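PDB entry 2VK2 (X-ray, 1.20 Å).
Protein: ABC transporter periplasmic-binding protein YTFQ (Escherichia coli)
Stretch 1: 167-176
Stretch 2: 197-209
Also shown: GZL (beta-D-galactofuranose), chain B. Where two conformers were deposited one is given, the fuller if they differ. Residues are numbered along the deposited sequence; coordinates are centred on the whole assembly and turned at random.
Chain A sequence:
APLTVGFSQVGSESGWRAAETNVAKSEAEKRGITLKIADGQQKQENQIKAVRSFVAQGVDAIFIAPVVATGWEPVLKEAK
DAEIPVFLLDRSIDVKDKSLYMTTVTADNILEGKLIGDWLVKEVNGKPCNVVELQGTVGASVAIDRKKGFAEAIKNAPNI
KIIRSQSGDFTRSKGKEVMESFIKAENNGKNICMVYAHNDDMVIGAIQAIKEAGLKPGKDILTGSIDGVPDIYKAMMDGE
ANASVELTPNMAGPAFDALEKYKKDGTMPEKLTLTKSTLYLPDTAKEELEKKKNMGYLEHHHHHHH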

# COMPACT_ATOMS: atom_id res chain seq x y z
N SER A 167 1.12 5.84 -13.40
CA SER A 167 1.35 5.98 -11.97
C SER A 167 0.78 7.29 -11.45
O SER A 167 0.96 8.35 -12.05
CB SER A 167 2.84 5.91 -11.65
OG SER A 167 3.06 6.09 -10.27
N GLY A 168 0.08 7.20 -10.32
CA GLY A 168 -0.34 8.38 -9.58
C GLY A 168 0.46 8.58 -8.30
O GLY A 168 0.02 9.29 -7.40
N ASP A 169 1.62 7.91 -8.21
CA ASP A 169 2.57 8.09 -7.11
C ASP A 169 2.01 7.78 -5.71
O ASP A 169 2.59 8.19 -4.71
CB ASP A 169 3.15 9.52 -7.11
CG ASP A 169 3.80 9.89 -8.43
OD1 ASP A 169 4.06 9.00 -9.27
OD2 ASP A 169 4.06 11.10 -8.63
N PHE A 170 0.90 7.05 -5.64
CA PHE A 170 0.21 6.75 -4.38
C PHE A 170 -0.33 7.99 -3.63
O PHE A 170 -0.65 7.89 -2.44
CB PHE A 170 1.11 5.91 -3.45
CG PHE A 170 1.12 4.42 -3.73
CD1 PHE A 170 -0.06 3.72 -3.96
CD2 PHE A 170 2.31 3.70 -3.70
CE1 PHE A 170 -0.05 2.35 -4.18
CE2 PHE A 170 2.33 2.33 -3.93
CZ PHE A 170 1.15 1.66 -4.16
N THR A 171 -0.44 9.13 -4.30
CA THR A 171 -0.93 10.35 -3.65
C THR A 171 -2.28 10.80 -4.19
O THR A 171 -2.64 10.55 -5.34
CB THR A 171 0.05 11.54 -3.78
OG1 THR A 171 0.10 11.99 -5.13
CG2 THR A 171 1.44 11.15 -3.31
N ARG A 172 -3.02 11.51 -3.34
CA ARG A 172 -4.30 12.09 -3.72
C ARG A 172 -4.13 13.13 -4.82
O ARG A 172 -4.88 13.13 -5.80
CB ARG A 172 -4.97 12.71 -2.48
CG ARG A 172 -6.44 13.02 -2.66
CD ARG A 172 -7.08 13.46 -1.34
NE ARG A 172 -7.14 12.39 -0.35
CZ ARG A 172 -7.82 12.45 0.79
NH1 ARG A 172 -8.53 13.53 1.11
NH2 ARG A 172 -7.82 11.41 1.62
N SER A 173 -3.13 14.00 -4.67
CA SER A 173 -2.92 15.10 -5.61
C SER A 173 -2.55 14.59 -7.01
O SER A 173 -3.10 15.05 -8.01
CB SER A 173 -1.87 16.08 -5.10
OG SER A 173 -0.63 15.43 -4.86
N LYS A 174 -1.62 13.64 -7.08
CA LYS A 174 -1.21 13.10 -8.37
C LYS A 174 -2.29 12.19 -8.97
O LYS A 174 -2.49 12.18 -10.19
CB LYS A 174 0.13 12.37 -8.26
CG LYS A 174 0.72 11.91 -9.59
CD LYS A 174 1.24 13.06 -10.43
CE LYS A 174 1.81 12.57 -11.75
NZ LYS A 174 2.94 11.62 -11.57
N GLY A 175 -2.99 11.44 -8.12
CA GLY A 175 -4.14 10.66 -8.56
C GLY A 175 -5.18 11.52 -9.25
O GLY A 175 -5.70 11.15 -10.31
N LYS A 176 -5.47 12.68 -8.67
CA LYS A 176 -6.41 13.64 -9.27
C LYS A 176 -5.89 14.15 -10.61
O LYS A 176 -6.63 14.17 -11.59
CB LYS A 176 -6.66 14.82 -8.32
CG LYS A 176 -7.69 15.81 -8.85
CD LYS A 176 -7.98 16.91 -7.86
CE LYS A 176 -9.06 17.84 -8.38
NZ LYS A 176 -9.30 18.98 -7.46
N ALA A 197 -7.58 2.10 -8.67
CA ALA A 197 -6.42 2.78 -8.10
C ALA A 197 -5.72 1.84 -7.12
O ALA A 197 -6.36 1.20 -6.30
CB ALA A 197 -6.83 4.06 -7.41
N HIS A 198 -4.39 1.79 -7.21
CA HIS A 198 -3.62 0.91 -6.34
C HIS A 198 -3.67 1.31 -4.87
O HIS A 198 -3.36 0.50 -4.01
CB HIS A 198 -2.17 0.82 -6.81
CG HIS A 198 -2.01 0.11 -8.12
ND1 HIS A 198 -0.77 -0.19 -8.64
CD2 HIS A 198 -2.92 -0.38 -8.99
CE1 HIS A 198 -0.93 -0.81 -9.80
NE2 HIS A 198 -2.23 -0.95 -10.03
N ASN A 199 -4.06 2.55 -4.58
CA ASN A 199 -4.47 2.90 -3.23
C ASN A 199 -5.70 3.81 -3.21
O ASN A 199 -6.04 4.43 -4.21
CB ASN A 199 -3.31 3.46 -2.37
CG ASN A 199 -2.95 4.91 -2.67
OD1 ASN A 199 -3.35 5.49 -3.67
ND2 ASN A 199 -2.15 5.50 -1.78
N ASP A 200 -6.37 3.83 -2.06
CA ASP A 200 -7.55 4.67 -1.86
C ASP A 200 -7.27 6.14 -2.13
O ASP A 200 -8.08 6.82 -2.75
CB ASP A 200 -8.07 4.57 -0.42
CG ASP A 200 -8.68 3.22 -0.08
OD1 ASP A 200 -9.14 2.47 -0.97
OD2 ASP A 200 -8.72 2.93 1.12
N ASP A 201 -6.13 6.65 -1.65
CA ASP A 201 -5.82 8.07 -1.77
C ASP A 201 -5.85 8.54 -3.23
O ASP A 201 -6.45 9.57 -3.53
CB ASP A 201 -4.47 8.41 -1.13
CG ASP A 201 -4.57 8.58 0.38
OD1 ASP A 201 -5.37 7.87 1.02
OD2 ASP A 201 -3.82 9.42 0.93
N MET A 202 -5.23 7.78 -4.12
CA MET A 202 -5.27 8.12 -5.55
C MET A 202 -6.70 8.15 -6.08
O MET A 202 -7.05 9.03 -6.86
CB MET A 202 -4.42 7.16 -6.37
CG MET A 202 -2.93 7.40 -6.25
SD MET A 202 -1.94 6.38 -7.35
CE MET A 202 -2.44 4.73 -6.84
N VAL A 203 -7.53 7.20 -5.64
CA VAL A 203 -8.92 7.15 -6.10
C VAL A 203 -9.76 8.28 -5.50
O VAL A 203 -10.72 8.73 -6.12
CB VAL A 203 -9.57 5.76 -5.82
CG1 VAL A 203 -10.60 5.84 -4.69
CG2 VAL A 203 -10.22 5.22 -7.08
N ILE A 204 -9.40 8.75 -4.31
CA ILE A 204 -10.08 9.89 -3.69
C ILE A 204 -9.79 11.16 -4.50
O ILE A 204 -10.69 11.98 -4.71
CB ILE A 204 -9.70 10.04 -2.21
CG1 ILE A 204 -10.29 8.88 -1.40
CG2 ILE A 204 -10.21 11.36 -1.65
CD1 ILE A 204 -9.67 8.69 -0.04
N GLY A 205 -8.56 11.31 -4.96
CA GLY A 205 -8.22 12.36 -5.92
C GLY A 205 -8.99 12.19 -7.22
O GLY A 205 -9.51 13.17 -7.77
N ALA A 206 -9.09 10.96 -7.70
CA ALA A 206 -9.85 10.65 -8.91
C ALA A 206 -11.33 11.02 -8.76
O ALA A 206 -11.93 11.55 -9.70
CB ALA A 206 -9.71 9.17 -9.27
N ILE A 207 -11.90 10.74 -7.59
CA ILE A 207 -13.29 11.10 -7.31
C ILE A 207 -13.52 12.61 -7.46
O ILE A 207 -14.53 13.02 -8.02
CB ILE A 207 -13.72 10.59 -5.91
CG1 ILE A 207 -13.93 9.08 -5.95
CG2 ILE A 207 -15.01 11.28 -5.45
CD1 ILE A 207 -13.98 8.43 -4.58
N GLN A 208 -12.57 13.42 -6.99
CA GLN A 208 -12.63 14.88 -7.18
C GLN A 208 -12.65 15.23 -8.66
O GLN A 208 -13.47 16.05 -9.10
CB GLN A 208 -11.43 15.58 -6.55
CG GLN A 208 -11.28 15.47 -5.05
CD GLN A 208 -10.06 16.22 -4.55
OE1 GLN A 208 -10.02 17.46 -4.60
NE2 GLN A 208 -9.06 15.49 -4.09
N ALA A 209 -11.74 14.64 -9.43
CA ALA A 209 -11.64 14.90 -10.87
C ALA A 209 -12.92 14.50 -11.60
O ALA A 209 -13.37 15.22 -12.50
CB ALA A 209 -10.44 14.16 -11.46
C6 GZL B . 1.11 -0.93 1.11
C5 GZL B . 1.87 0.03 0.56
C4 GZL B . 1.31 1.28 -0.10
C3 GZL B . -0.11 1.71 0.12
C2 GZL B . -0.16 3.01 0.37
O6 GZL B . 1.65 -2.02 1.66
O5 GZL B . 3.19 -0.14 0.49
O4 GZL B . 2.07 2.43 0.31
O3 GZL B . -1.15 0.89 -0.03
C1 GZL B . 1.21 3.57 0.49
O2 GZL B . -1.23 3.79 0.55
O1 GZL B . 1.48 4.54 -0.52
O HOH W 1 -2.25 11.34 -0.57

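Two helix starts pack closely here, their axes 6.6 Å apart at closest approach and inclined at 48°. Glycines make this possible. An ideal CB on Gly-205 would lie 2.0 Å from Arg-172 O, and one on Gly-175 would lie 2.5 Å from Met-202 O. With no CB there, backbone meets backbone through CA-H...O contacts, such as Gly-205 CA to Arg-172 O at 3.4 Å and Arg-172 CA to Asp-201 O at 3.3 Å.

Asn-199 is the polar hub. Its OD1 caps its own helix by accepting from Met-202 N (3.0 Å). Its ND2 donates to Phe-170 O (2.9 Å) and to GZL O2 (3.0 Å), so both ends of the amide are used. Thr-171 caps the other helix, its OG1 accepting from Lys-174 N at 3.1 Å.

Arg-172 N is satisfied by water 1 at 2.9 Å, which donates in turn to Asp-201 OD2, also at 2.9 Å. The Arg-172 side chain sits among Asp-201, Ile-204, Gly-205 and Gln-208, with Ile-204 CG2 over one guanidinium face. The extended Lys-176 makes a weak hydrogen bond from NZ to Gln-208 OE1 (3.3 Å).

Buried Met-202 supplies apolar filling: its CE lies 3.9 Å from Phe-170 CD1. The Phe-170 ring offers one face to the sugar and its edge to Asn-199 CG.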